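Local atomic coordinates of SusD homolog (Bacteroides thetaiotaomicron VPI-5482, PDB entry 3IHV), a protein that probably binds glycans at the bacterial outer membrane, as other SusD-family proteins do in nutrient uptake. Residues Arg121-Met126 / Tyr191-Gly196; Ala197-Leu202 / Ala224-Ile229; Lys204-Trp209 / Glu217-Ala222; Ala407-Lys412 / Thr449-Ala454. All coordinates share one frame; numbering follows the deposited sequence.

Interaction 1 (Arg121-Met126 / Tyr191-Gly196); sequences RALRGM and YRFSKG. With EDO (1,2-ethanediol), chain N.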
loop_
_atom_site.group_PDB
_atom_site.type_symbol
_atom_site.label_atom_id
_atom_site.label_comp_id
_atom_site.label_asym_id
_atom_site.label_seq_id
_atom_site.Cartn_x
_atom_site.Cartn_y
_atom_site.Cartn_z
ATOM N N ARG A 121 13.887 -4.915 -12.716
ATOM C CA ARG A 121 14.599 -3.929 -11.933
ATOM C C ARG A 121 13.609 -3.072 -11.141
ATOM O O ARG A 121 13.920 -2.706 -10.000
ATOM C CB ARG A 121 15.513 -3.048 -12.806
ATOM C CG ARG A 121 16.689 -3.789 -13.397
ATOM C CD ARG A 121 17.761 -2.863 -13.989
ATOM N NE ARG A 121 18.463 -2.105 -12.949
ATOM C CZ ARG A 121 19.515 -1.309 -13.161
ATOM N NH1 ARG A 121 20.004 -1.127 -14.377
ATOM N NH2 ARG A 121 20.074 -0.676 -12.149
ATOM N N ALA A 122 12.463 -2.730 -11.739
ATOM C CA ALA A 122 11.437 -1.960 -11.026
ATOM C C ALA A 122 10.919 -2.767 -9.829
ATOM O O ALA A 122 10.767 -2.230 -8.738
ATOM C CB ALA A 122 10.284 -1.543 -11.963
ATOM N N LEU A 123 10.678 -4.055 -10.030
ATOM C CA LEU A 123 10.225 -4.937 -8.952
ATOM C C LEU A 123 11.290 -5.000 -7.861
ATOM O O LEU A 123 10.981 -4.885 -6.669
ATOM C CB LEU A 123 9.915 -6.308 -9.499
ATOM C CG LEU A 123 8.552 -6.458 -10.216
ATOM C CD1 LEU A 123 8.545 -7.692 -11.099
ATOM C CD2 LEU A 123 7.366 -6.429 -9.225
ATOM N N ARG A 124 12.542 -5.194 -8.262
ATOM C CA ARG A 124 13.637 -5.239 -7.295
ATOM C C ARG A 124 13.728 -3.932 -6.468
ATOM O O ARG A 124 13.869 -3.950 -5.233
ATOM C CB ARG A 124 14.948 -5.558 -7.997
ATOM C CG ARG A 124 16.104 -5.737 -7.021
ATOM C CD ARG A 124 17.355 -6.300 -7.691
ATOM N NE ARG A 124 17.917 -5.356 -8.639
ATOM C CZ ARG A 124 18.934 -5.606 -9.444
ATOM N NH1 ARG A 124 19.514 -6.799 -9.455
ATOM N NH2 ARG A 124 19.385 -4.667 -10.257
ATOM N N GLY A 125 13.533 -2.805 -7.136
ATOM C CA GLY A 125 13.495 -1.495 -6.456
ATOM C C GLY A 125 12.339 -1.421 -5.458
ATOM O O GLY A 125 12.506 -0.939 -4.332
HETATM N N MSE A 126 11.176 -1.931 -5.875
HETATM C CA MSE A 126 9.983 -1.970 -5.036
HETATM C C MSE A 126 10.253 -2.855 -3.791
HETATM O O MSE A 126 9.909 -2.467 -2.669
HETATM C CB MSE A 126 8.789 -2.494 -5.846
HETATM C CG MSE A 126 7.494 -2.463 -5.086
HETATM SE SE MSE A 126 6.092 -2.958 -6.357
HETATM C CE MSE A 126 4.680 -3.585 -5.160
ATOM N N TYR A 191 -1.368 -4.758 -15.157
ATOM C CA TYR A 191 -0.784 -5.053 -13.836
ATOM C C TYR A 191 0.713 -5.288 -13.874
ATOM O O TYR A 191 1.271 -5.918 -12.972
ATOM C CB TYR A 191 -1.481 -6.252 -13.170
ATOM C CG TYR A 191 -2.995 -6.150 -13.107
ATOM C CD1 TYR A 191 -3.623 -5.325 -12.200
ATOM C CD2 TYR A 191 -3.803 -6.920 -13.963
ATOM C CE1 TYR A 191 -5.020 -5.242 -12.134
ATOM C CE2 TYR A 191 -5.177 -6.828 -13.908
ATOM C CZ TYR A 191 -5.775 -5.993 -12.998
ATOM O OH TYR A 191 -7.140 -5.895 -12.938
ATOM N N ARG A 192 1.360 -4.817 -14.946
ATOM C CA ARG A 192 2.784 -4.874 -15.072
ATOM C C ARG A 192 3.339 -3.443 -15.090
ATOM O O ARG A 192 2.627 -2.456 -15.399
ATOM C CB ARG A 192 3.183 -5.632 -16.326
ATOM C CG ARG A 192 2.906 -7.113 -16.160
ATOM C CD ARG A 192 3.019 -7.872 -17.348
ATOM N NE ARG A 192 4.329 -7.783 -17.952
ATOM C CZ ARG A 192 4.612 -8.351 -19.109
ATOM N NH1 ARG A 192 3.701 -9.094 -19.732
ATOM N NH2 ARG A 192 5.814 -8.184 -19.651
ATOM N N PHE A 193 4.587 -3.320 -14.698
ATOM C CA PHE A 193 5.255 -2.037 -14.711
ATOM C C PHE A 193 5.352 -1.419 -16.118
ATOM O O PHE A 193 5.767 -2.068 -17.092
ATOM C CB PHE A 193 6.691 -2.143 -14.163
ATOM C CG PHE A 193 6.790 -1.897 -12.680
ATOM C CD1 PHE A 193 6.787 -0.600 -12.195
ATOM C CD2 PHE A 193 6.893 -2.942 -11.786
ATOM C CE1 PHE A 193 6.864 -0.336 -10.837
ATOM C CE2 PHE A 193 6.972 -2.679 -10.408
ATOM C CZ PHE A 193 6.970 -1.377 -9.946
ATOM N N SER A 194 5.035 -0.137 -16.158
ATOM C CA SER A 194 5.197 0.732 -17.307
ATOM C C SER A 194 5.817 2.018 -16.765
ATOM O O SER A 194 5.944 2.175 -15.555
ATOM C CB SER A 194 3.898 1.005 -18.013
ATOM O OG SER A 194 3.468 -0.171 -18.709
ATOM N N LYS A 195 6.142 2.948 -17.651
ATOM C CA LYS A 195 6.886 4.144 -17.256
ATOM C C LYS A 195 6.223 4.970 -16.172
ATOM O O LYS A 195 6.906 5.496 -15.277
ATOM C CB LYS A 195 7.195 5.049 -18.463
ATOM C CG LYS A 195 8.355 5.981 -18.147
ATOM C CD LYS A 195 8.542 7.122 -19.131
ATOM C CE LYS A 195 8.805 6.703 -20.537
ATOM N NZ LYS A 195 10.126 6.000 -20.749
ATOM N N GLY A 196 4.905 5.091 -16.240
ATOM C CA GLY A 196 4.170 5.878 -15.234
ATOM C C GLY A 196 4.364 5.356 -13.838
ATOM O O GLY A 196 4.593 6.126 -12.916
HETATM C C1 EDO N . 3.241 -4.570 -10.257
HETATM O O1 EDO N . 2.823 -4.054 -11.539
HETATM C C2 EDO N . 2.031 -5.076 -9.455
HETATM O O2 EDO N . 1.195 -6.006 -10.160
#
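A methyl group sits almost exactly over the middle of an aromatic ring: Ala-122 CB lies 3.5 Å from the centroid of the Phe-193 ring and only 7° off the ring normal. That is a CH-pi contact in near-ideal alignment, and all six ring carbons of Phe-193 are within a narrow range of the methyl. The rim of the same ring meets two longer side chains of helix 107-135. Leu-123 brings CD2 to 4.0 Å from Phe-193 CE2, in the ring plane. Met-126, a selenomethionine, has CG anti to the backbone N (chi1 -175°) and an extended chain, which carries SE to 4.0 Å from Phe-193 CZ; at 77° off the ring normal this is an edge-on Met-aromatic contact. One face and part of the rim are thus contacted by three residues spread over about one turn. Nearby, an ethanediol, probably from the crystallisation liquor, donates from O1 to Tyr-191 O (2.8 Å). This aromatic packing docks the N-terminal end of helix 195-210 on helix 107-135; Phe-193, in the entry loop, bonds through its backbone N and O to Tyr-28 OH and Arg-186 NH1. Helix 17-29 packs against Leu-123, while helix 159-176 touches Ala-122 through Ala-173.

Interaction 2 (Ala197-Leu202 / Ala224-Ile229); sequences AALGLL and AKTARI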
loop_
_atom_site.group_PDB
_atom_site.type_symbol
_atom_site.label_atom_id
_atom_site.label_comp_id
_atom_site.label_asym_id
_atom_site.label_seq_id
_atom_site.Cartn_x
_atom_site.Cartn_y
_atom_site.Cartn_z
ATOM N N ALA A 197 4.305 4.035 -13.682
ATOM C CA ALA A 197 4.529 3.407 -12.398
ATOM C C ALA A 197 5.949 3.570 -11.928
ATOM O O ALA A 197 6.179 3.753 -10.734
ATOM C CB ALA A 197 4.181 1.917 -12.443
ATOM N N ALA A 198 6.911 3.444 -12.833
ATOM C CA ALA A 198 8.305 3.651 -12.467
ATOM C C ALA A 198 8.530 5.071 -11.982
ATOM O O ALA A 198 9.183 5.271 -10.940
ATOM C CB ALA A 198 9.277 3.309 -13.675
ATOM N N LEU A 199 7.996 6.056 -12.693
ATOM C CA LEU A 199 8.180 7.455 -12.279
ATOM C C LEU A 199 7.420 7.724 -10.980
ATOM O O LEU A 199 7.910 8.419 -10.104
ATOM C CB LEU A 199 7.665 8.413 -13.343
ATOM C CG LEU A 199 8.428 8.536 -14.662
ATOM C CD1 LEU A 199 7.508 9.099 -15.792
ATOM C CD2 LEU A 199 9.662 9.396 -14.436
ATOM N N GLY A 200 6.208 7.186 -10.884
ATOM C CA GLY A 200 5.422 7.375 -9.647
ATOM C C GLY A 200 6.099 6.796 -8.417
ATOM O O GLY A 200 6.198 7.449 -7.344
ATOM N N LEU A 201 6.589 5.559 -8.556
ATOM C CA LEU A 201 7.246 4.920 -7.435
ATOM C C LEU A 201 8.543 5.648 -7.074
ATOM O O LEU A 201 8.824 5.833 -5.898
ATOM C CB LEU A 201 7.494 3.433 -7.714
ATOM C CG LEU A 201 8.168 2.670 -6.562
ATOM C CD1 LEU A 201 7.329 2.729 -5.313
ATOM C CD2 LEU A 201 8.417 1.229 -6.984
ATOM N N LEU A 202 9.305 6.072 -8.071
ATOM C CA LEU A 202 10.550 6.808 -7.816
ATOM C C LEU A 202 10.253 8.116 -7.065
ATOM O O LEU A 202 11.012 8.507 -6.188
ATOM C CB LEU A 202 11.320 7.048 -9.104
ATOM C CG LEU A 202 12.668 7.732 -8.931
ATOM C CD1 LEU A 202 13.538 6.996 -7.895
ATOM C CD2 LEU A 202 13.397 7.910 -10.291
ATOM N N ALA A 224 9.997 16.028 -6.661
ATOM C CA ALA A 224 9.215 16.994 -7.429
ATOM C C ALA A 224 9.557 16.933 -8.929
ATOM O O ALA A 224 8.668 16.996 -9.752
ATOM C CB ALA A 224 9.439 18.424 -6.897
ATOM N N LYS A 225 10.851 16.867 -9.264
ATOM C CA LYS A 225 11.258 16.804 -10.678
ATOM C C LYS A 225 10.781 15.521 -11.368
ATOM O O LYS A 225 10.390 15.537 -12.540
ATOM C CB LYS A 225 12.750 16.987 -10.808
ATOM C CG LYS A 225 13.135 18.429 -10.501
ATOM C CD LYS A 225 14.603 18.724 -10.703
ATOM C CE LYS A 225 14.841 20.219 -10.587
ATOM N NZ LYS A 225 16.253 20.549 -10.843
ATOM N N THR A 226 10.843 14.419 -10.647
ATOM C CA THR A 226 10.379 13.140 -11.157
ATOM C C THR A 226 8.870 13.188 -11.391
ATOM O O THR A 226 8.377 12.821 -12.460
ATOM C CB THR A 226 10.749 12.024 -10.193
ATOM O OG1 THR A 226 12.159 12.051 -10.003
ATOM C CG2 THR A 226 10.348 10.655 -10.771
ATOM N N ALA A 227 8.116 13.625 -10.379
ATOM C CA ALA A 227 6.645 13.721 -10.539
ATOM C C ALA A 227 6.272 14.658 -11.686
ATOM O O ALA A 227 5.328 14.382 -12.423
ATOM C CB ALA A 227 5.975 14.191 -9.263
ATOM N N ARG A 228 6.987 15.771 -11.830
ATOM C CA ARG A 228 6.735 16.712 -12.931
ATOM C C ARG A 228 6.737 16.012 -14.301
ATOM O O ARG A 228 5.891 16.287 -15.152
ATOM C CB ARG A 228 7.794 17.829 -12.918
ATOM C CG ARG A 228 7.631 18.918 -13.973
ATOM C CD ARG A 228 8.876 19.839 -14.006
ATOM N NE ARG A 228 8.966 20.726 -12.848
ATOM C CZ ARG A 228 10.085 21.293 -12.402
ATOM N NH1 ARG A 228 11.258 21.028 -12.957
ATOM N NH2 ARG A 228 10.029 22.088 -11.344
ATOM N N ILE A 229 7.713 15.125 -14.525
ATOM C CA ILE A 229 7.827 14.424 -15.810
ATOM C C ILE A 229 6.534 13.647 -16.030
ATOM O O ILE A 229 5.906 13.730 -17.114
ATOM C CB ILE A 229 9.052 13.424 -15.787
ATOM C CG1 ILE A 229 10.364 14.231 -15.773
ATOM C CG2 ILE A 229 9.026 12.458 -16.989
ATOM C CD1 ILE A 229 11.585 13.421 -15.408
#
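Leu-199 and Thr-226 are the nearest pair of the two segments, their CA atoms 6.2 Å apart, and their side chains run at a slant to one another. The methyl of Thr-226 does the touching: CG2 lies 3.9 Å from Leu-199 CD2 and 3.4 Å from Leu-199 O, so it packs against both the branch and the backbone of the opposing helix. A chi1 of -57° accounts for this, placing CG2 anti to the backbone N while OG1 stays beside that N and bonds to Ala-222 O within its own helix. Leu-202 passes the threonine at roughly a right angle, with its CB 4.1 Å from Thr-226 CG2, and the methyl therefore touches two leucines about one turn apart. Ile-229 crosses Leu-199 at a similarly steep angle; its CG2 branch stands 3.9 Å from Leu-199 CD1 and nearly as close to CD2, facing the fork of the leucine. The segments run antiparallel at 156°, with axes 8.6 Å apart, in a helical hairpin consistent with the TPR-like architecture of the SusD family. No hydrogen bond joins them. Cohesion here is apolar packing, buried round Thr-226 and opening to solvent at Ile-229: Thr-226 OG1 has its partner in its own helix, and Leu-199 O is likewise bonded by Thr-203 OG1, leaving methyl groups to make most of the contact.

Interaction 3 (Lys204-Trp209 / Glu217-Ala222); sequences KVYATW and ESKWEA. With EDO (1,2-ethanediol), chain H.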
loop_
_atom_site.group_PDB
_atom_site.type_symbol
_atom_site.label_atom_id
_atom_site.label_comp_id
_atom_site.label_asym_id
_atom_site.label_seq_id
_atom_site.Cartn_x
_atom_site.Cartn_y
_atom_site.Cartn_z
ATOM N N LYS A 204 7.826 8.544 -4.903
ATOM C CA LYS A 204 7.581 8.143 -3.502
ATOM C C LYS A 204 8.873 7.762 -2.768
ATOM O O LYS A 204 9.040 8.055 -1.607
ATOM C CB LYS A 204 6.523 7.064 -3.388
ATOM C CG LYS A 204 6.207 6.616 -1.942
ATOM C CD LYS A 204 5.028 5.663 -1.871
ATOM C CE LYS A 204 3.721 6.419 -1.968
ATOM N NZ LYS A 204 2.548 5.579 -1.661
ATOM N N VAL A 205 9.766 7.091 -3.476
ATOM C CA VAL A 205 11.092 6.742 -2.931
ATOM C C VAL A 205 11.857 7.972 -2.580
ATOM O O VAL A 205 12.384 8.079 -1.476
ATOM C CB VAL A 205 11.860 5.870 -3.969
ATOM C CG1 VAL A 205 13.385 5.776 -3.655
ATOM C CG2 VAL A 205 11.181 4.496 -4.120
ATOM N N TYR A 206 11.926 8.946 -3.496
ATOM C CA TYR A 206 12.623 10.173 -3.173
ATOM C C TYR A 206 11.989 10.930 -2.018
ATOM O O TYR A 206 12.713 11.461 -1.168
ATOM C CB TYR A 206 12.700 11.126 -4.365
ATOM C CG TYR A 206 13.660 10.733 -5.481
ATOM C CD1 TYR A 206 14.991 10.412 -5.201
ATOM C CD2 TYR A 206 13.304 10.890 -6.796
ATOM C CE1 TYR A 206 15.890 10.080 -6.234
ATOM C CE2 TYR A 206 14.195 10.620 -7.834
ATOM C CZ TYR A 206 15.497 10.251 -7.548
ATOM O OH TYR A 206 16.380 9.964 -8.570
ATOM N N ALA A 207 10.660 11.010 -1.994
ATOM C CA ALA A 207 9.979 11.718 -0.890
ATOM C C ALA A 207 10.314 11.065 0.469
ATOM O O ALA A 207 10.534 11.760 1.458
ATOM C CB ALA A 207 8.440 11.724 -1.124
ATOM N N THR A 208 10.365 9.741 0.500
ATOM C CA THR A 208 10.613 8.998 1.754
ATOM C C THR A 208 12.085 9.205 2.174
ATOM O O THR A 208 12.384 9.456 3.345
ATOM C CB THR A 208 10.235 7.514 1.626
ATOM O OG1 THR A 208 8.877 7.377 1.124
ATOM C CG2 THR A 208 10.418 6.777 2.984
ATOM N N TRP A 209 12.996 9.132 1.198
ATOM C CA TRP A 209 14.420 9.365 1.394
ATOM C C TRP A 209 14.675 10.737 1.997
ATOM O O TRP A 209 15.585 10.901 2.840
ATOM C CB TRP A 209 15.105 9.221 0.042
ATOM C CG TRP A 209 16.565 9.090 -0.013
ATOM C CD1 TRP A 209 17.509 9.363 0.953
ATOM C CD2 TRP A 209 17.285 8.751 -1.186
ATOM N NE1 TRP A 209 18.775 9.120 0.458
ATOM C CE2 TRP A 209 18.657 8.764 -0.861
ATOM C CE3 TRP A 209 16.896 8.414 -2.485
ATOM C CZ2 TRP A 209 19.648 8.452 -1.801
ATOM C CZ3 TRP A 209 17.892 8.093 -3.414
ATOM C CH2 TRP A 209 19.235 8.116 -3.060
ATOM N N GLU A 217 17.426 15.984 2.657
ATOM C CA GLU A 217 16.482 17.012 2.181
ATOM C C GLU A 217 16.620 17.410 0.712
ATOM O O GLU A 217 15.671 17.967 0.141
ATOM C CB GLU A 217 16.472 18.200 3.172
ATOM C CG GLU A 217 15.659 17.743 4.369
ATOM C CD GLU A 217 15.622 18.657 5.554
ATOM O OE1 GLU A 217 16.357 19.672 5.630
ATOM O OE2 GLU A 217 14.826 18.293 6.446
ATOM N N SER A 218 17.752 17.062 0.081
ATOM C CA SER A 218 17.955 17.300 -1.353
ATOM C C SER A 218 17.007 16.472 -2.205
ATOM O O SER A 218 16.755 16.804 -3.373
ATOM C CB SER A 218 19.416 16.989 -1.777
ATOM O OG SER A 218 19.716 15.595 -1.772
ATOM N N LYS A 219 16.452 15.411 -1.631
ATOM C CA LYS A 219 15.577 14.535 -2.402
ATOM C C LYS A 219 14.168 15.072 -2.629
ATOM O O LYS A 219 13.417 14.506 -3.445
ATOM C CB LYS A 219 15.580 13.122 -1.808
ATOM C CG LYS A 219 16.979 12.455 -1.739
ATOM C CD LYS A 219 17.752 12.486 -3.044
ATOM C CE LYS A 219 19.196 11.928 -2.869
ATOM N NZ LYS A 219 20.118 12.063 -4.010
ATOM N N TRP A 220 13.770 16.130 -1.917
ATOM C CA TRP A 220 12.466 16.721 -2.190
ATOM C C TRP A 220 12.433 17.259 -3.619
ATOM O O TRP A 220 11.457 17.068 -4.372
ATOM C CB TRP A 220 12.148 17.830 -1.209
ATOM C CG TRP A 220 11.844 17.394 0.218
ATOM C CD1 TRP A 220 12.546 17.733 1.327
ATOM C CD2 TRP A 220 10.747 16.615 0.666
ATOM N NE1 TRP A 220 11.965 17.211 2.431
ATOM C CE2 TRP A 220 10.860 16.501 2.054
ATOM C CE3 TRP A 220 9.696 15.980 0.032
ATOM C CZ2 TRP A 220 9.955 15.809 2.817
ATOM C CZ3 TRP A 220 8.797 15.256 0.797
ATOM C CH2 TRP A 220 8.930 15.174 2.171
ATOM N N GLU A 221 13.490 17.946 -3.995
ATOM C CA GLU A 221 13.622 18.433 -5.348
ATOM C C GLU A 221 13.588 17.275 -6.346
ATOM O O GLU A 221 12.955 17.380 -7.372
ATOM C CB GLU A 221 14.924 19.217 -5.491
ATOM C CG GLU A 221 15.240 19.621 -6.916
ATOM C CD GLU A 221 16.489 20.429 -7.031
ATOM O OE1 GLU A 221 17.145 20.714 -5.997
ATOM O OE2 GLU A 221 16.793 20.792 -8.176
ATOM N N ALA A 222 14.241 16.151 -6.015
ATOM C CA ALA A 222 14.252 14.993 -6.919
ATOM C C ALA A 222 12.844 14.424 -7.054
ATOM O O ALA A 222 12.396 14.058 -8.150
ATOM C CB ALA A 222 15.247 13.920 -6.427
HETATM C C1 EDO H . 19.275 13.031 -8.437
HETATM O O1 EDO H . 20.502 13.654 -8.037
HETATM C C2 EDO H . 18.562 12.670 -7.160
HETATM O O2 EDO H . 19.265 11.581 -6.593
#
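Three aromatic rings each present a face to the opposing segment. Over the centre of the Tyr-206 ring stands the methyl of Ala-222, its CB 3.5 Å from the ring centroid and 6° off the normal, a well-aligned CH-pi contact. The Trp-209 indole carries the aliphatic part of Lys-219 on one face: CE is 3.7 Å from the centroid of the six-membered ring, and NZ, at 4.5 Å and 24° off the normal, adds a cation-pi interaction. Lys-219 reaches this place by a bend at chi2 (-51°), which lays CG and CE over the indole. On the Trp-220 ring, one face receives Ala-207 O, 3.8 Å from Trp-220 CH2, while Ala-207 CB approaches CZ3 of that ring. The backbones run close, with Tyr-206 CA 5.3 Å from Lys-219 CA, and Lys-219 CB rests against Tyr-206 O. An ethanediol, probably from the crystallisation liquor, accepts a hydrogen bond at O2 from Lys-219 NZ (2.8 Å). The contact forms the turn end of an antiparallel hairpin of helices 195-210 and 219-232. Helix 159-176 flanks it, with Tyr-163 stacked on Trp-209 and Glu-167 bonded to Tyr-206 OH, and helix 397-412 packs on Trp-220 through Glu-406 and Glu-410.

Interaction 4 (Ala407-Lys412 / Thr449-Ala454); sequences ALNEWK and TSFREA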
loop_
_atom_site.group_PDB
_atom_site.type_symbol
_atom_site.label_atom_id
_atom_site.label_comp_id
_atom_site.label_asym_id
_atom_site.label_seq_id
_atom_site.Cartn_x
_atom_site.Cartn_y
_atom_site.Cartn_z
ATOM N N ALA A 407 6.091 17.563 -2.212
ATOM C CA ALA A 407 7.529 17.767 -2.480
ATOM C C ALA A 407 7.835 19.161 -2.977
ATOM O O ALA A 407 8.860 19.766 -2.578
ATOM C CB ALA A 407 8.051 16.701 -3.502
ATOM N N LEU A 408 6.988 19.699 -3.862
ATOM C CA LEU A 408 7.180 21.079 -4.291
ATOM C C LEU A 408 7.188 22.032 -3.099
ATOM O O LEU A 408 8.026 22.926 -3.000
ATOM C CB LEU A 408 6.080 21.509 -5.262
ATOM C CG LEU A 408 6.200 20.975 -6.702
ATOM C CD1 LEU A 408 4.894 21.217 -7.454
ATOM C CD2 LEU A 408 7.370 21.695 -7.372
ATOM N N ASN A 409 6.237 21.845 -2.188
ATOM C CA ASN A 409 6.118 22.736 -1.025
ATOM C C ASN A 409 7.331 22.591 -0.137
ATOM O O ASN A 409 7.829 23.578 0.380
ATOM C CB ASN A 409 4.833 22.405 -0.267
ATOM C CG ASN A 409 4.619 23.273 0.933
ATOM O OD1 ASN A 409 4.600 24.495 0.831
ATOM N ND2 ASN A 409 4.383 22.642 2.081
ATOM N N GLU A 410 7.835 21.365 0.009
ATOM C CA GLU A 410 9.012 21.156 0.841
ATOM C C GLU A 410 10.252 21.780 0.203
ATOM O O GLU A 410 11.039 22.492 0.852
ATOM C CB GLU A 410 9.265 19.664 1.060
ATOM C CG GLU A 410 8.202 18.922 1.818
ATOM C CD GLU A 410 8.012 19.369 3.277
ATOM O OE1 GLU A 410 8.943 19.995 3.873
ATOM O OE2 GLU A 410 6.908 19.065 3.800
ATOM N N TRP A 411 10.435 21.534 -1.094
ATOM C CA TRP A 411 11.607 22.086 -1.795
ATOM C C TRP A 411 11.628 23.618 -1.902
ATOM O O TRP A 411 12.653 24.274 -1.584
ATOM C CB TRP A 411 11.690 21.421 -3.161
ATOM C CG TRP A 411 12.587 21.994 -4.118
ATOM C CD1 TRP A 411 13.816 22.543 -3.893
ATOM C CD2 TRP A 411 12.397 22.000 -5.537
ATOM N NE1 TRP A 411 14.360 22.949 -5.073
ATOM C CE2 TRP A 411 13.521 22.611 -6.101
ATOM C CE3 TRP A 411 11.381 21.533 -6.377
ATOM C CZ2 TRP A 411 13.659 22.808 -7.482
ATOM C CZ3 TRP A 411 11.498 21.726 -7.740
ATOM C CH2 TRP A 411 12.648 22.345 -8.285
ATOM N N LYS A 412 10.494 24.181 -2.311
ATOM C CA LYS A 412 10.367 25.619 -2.500
ATOM C C LYS A 412 9.990 26.379 -1.243
ATOM O O LYS A 412 9.958 27.603 -1.285
ATOM C CB LYS A 412 9.272 25.902 -3.521
ATOM C CG LYS A 412 9.324 25.107 -4.829
ATOM C CD LYS A 412 10.364 25.558 -5.723
ATOM C CE LYS A 412 10.092 25.033 -7.140
ATOM N NZ LYS A 412 11.150 25.504 -8.070
ATOM N N THR A 449 3.802 25.937 6.099
ATOM C CA THR A 449 3.261 25.126 7.181
ATOM C C THR A 449 1.835 24.692 6.975
ATOM O O THR A 449 1.507 23.518 7.161
ATOM C CB THR A 449 3.335 25.898 8.479
ATOM O OG1 THR A 449 4.713 26.196 8.718
ATOM C CG2 THR A 449 2.757 25.059 9.639
ATOM N N SER A 450 0.978 25.633 6.587
ATOM C CA SER A 450 -0.417 25.303 6.415
ATOM C C SER A 450 -0.663 24.453 5.175
ATOM O O SER A 450 -1.570 23.618 5.159
ATOM C CB SER A 450 -1.285 26.571 6.456
ATOM O OG SER A 450 -0.981 27.476 5.395
ATOM N N PHE A 451 0.133 24.650 4.125
ATOM C CA PHE A 451 -0.017 23.794 2.935
ATOM C C PHE A 451 0.432 22.374 3.265
ATOM O O PHE A 451 -0.214 21.382 2.871
ATOM C CB PHE A 451 0.771 24.368 1.774
ATOM C CG PHE A 451 0.456 23.711 0.483
ATOM C CD1 PHE A 451 -0.565 24.200 -0.318
ATOM C CD2 PHE A 451 1.206 22.625 0.055
ATOM C CE1 PHE A 451 -0.852 23.595 -1.551
ATOM C CE2 PHE A 451 0.952 22.026 -1.159
ATOM C CZ PHE A 451 -0.087 22.501 -1.960
ATOM N N ARG A 452 1.502 22.271 4.030
ATOM C CA ARG A 452 1.995 20.979 4.481
ATOM C C ARG A 452 0.905 20.219 5.252
ATOM O O ARG A 452 0.648 19.023 4.995
ATOM C CB ARG A 452 3.230 21.160 5.338
ATOM C CG ARG A 452 3.725 19.799 5.916
ATOM C CD ARG A 452 4.891 19.941 6.838
ATOM N NE ARG A 452 6.063 20.430 6.166
ATOM C CZ ARG A 452 6.627 21.616 6.357
ATOM N NH1 ARG A 452 6.147 22.496 7.235
ATOM N NH2 ARG A 452 7.677 21.939 5.643
ATOM N N GLU A 453 0.236 20.927 6.171
ATOM C CA GLU A 453 -0.828 20.346 6.983
ATOM C C GLU A 453 -1.965 19.915 6.078
ATOM O O GLU A 453 -2.500 18.789 6.245
ATOM C CB GLU A 453 -1.302 21.357 8.049
ATOM N N ALA A 454 -2.299 20.748 5.077
ATOM C CA ALA A 454 -3.380 20.410 4.141
ATOM C C ALA A 454 -3.064 19.178 3.339
ATOM O O ALA A 454 -3.946 18.313 3.158
ATOM C CB ALA A 454 -3.702 21.608 3.161
#
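Glu-410 and Arg-452 form a two-pronged salt bridge in which each carboxylate oxygen takes one N-H. Arg-452 NH2 donates to Glu-410 OE1 at 2.9 Å and 171°, and Arg-452 NE donates to Glu-410 OE2, also at 2.9 Å. The nitrogens meet the oxygens on the syn side, NH2 well out of the carboxylate plane and NE closer to it, while both oxygens lie near the guanidinium plane; the two planes are accordingly turned 38° apart. Arg-452 NH2 is shared with Glu-448 OE2 in a second salt bridge. Bends in both chains bring the groups together, at chi2 of Glu-410 and chi3 of Arg-452. Beside the bridge, Asn-409 slides past Phe-451 in the reverse sense, its CG 3.6 Å from Phe-451 CD2. Farther out, Asn-409 ND2 is hydrogen-bonded to Glu-448 O, which ties the amide to the first turn of helix 448-463, and Tyr-420 meets Phe-451 edge-to-face. The helix segments run antiparallel at 157°, their axes 9.9 Å apart. The guanidinium, paired with Glu-410 and Glu-448, probably offsets the repulsion between the two carboxylates and favours their ionised form, and the interface adds van der Waals packing of Asn-409 on Phe-451.

In the fold
Interactions 1, 2 and 3 follow one another along helix 195-210: its entry loop packs on helix 107-135, while its middle and end pair with helix 219-232. Interaction 3 is nested inside the loop that interaction 2 closes, their centres 11 Å apart, so the two together describe one antiparallel helical hairpin. The centres of interactions 1 and 2 are 12 Å apart, and the two touch through Leu-201. Interaction 4 comes later, between helices 397-412 and 448-463, its centre 13 Å from that of interaction 3 and 28 Å from that of interaction 1. Helix 219-232 bridges to helix 397-412, for instance through Ala-224 against Trp-411, giving a packed helical scaffold consistent with the TPR-like part of SusD proteins.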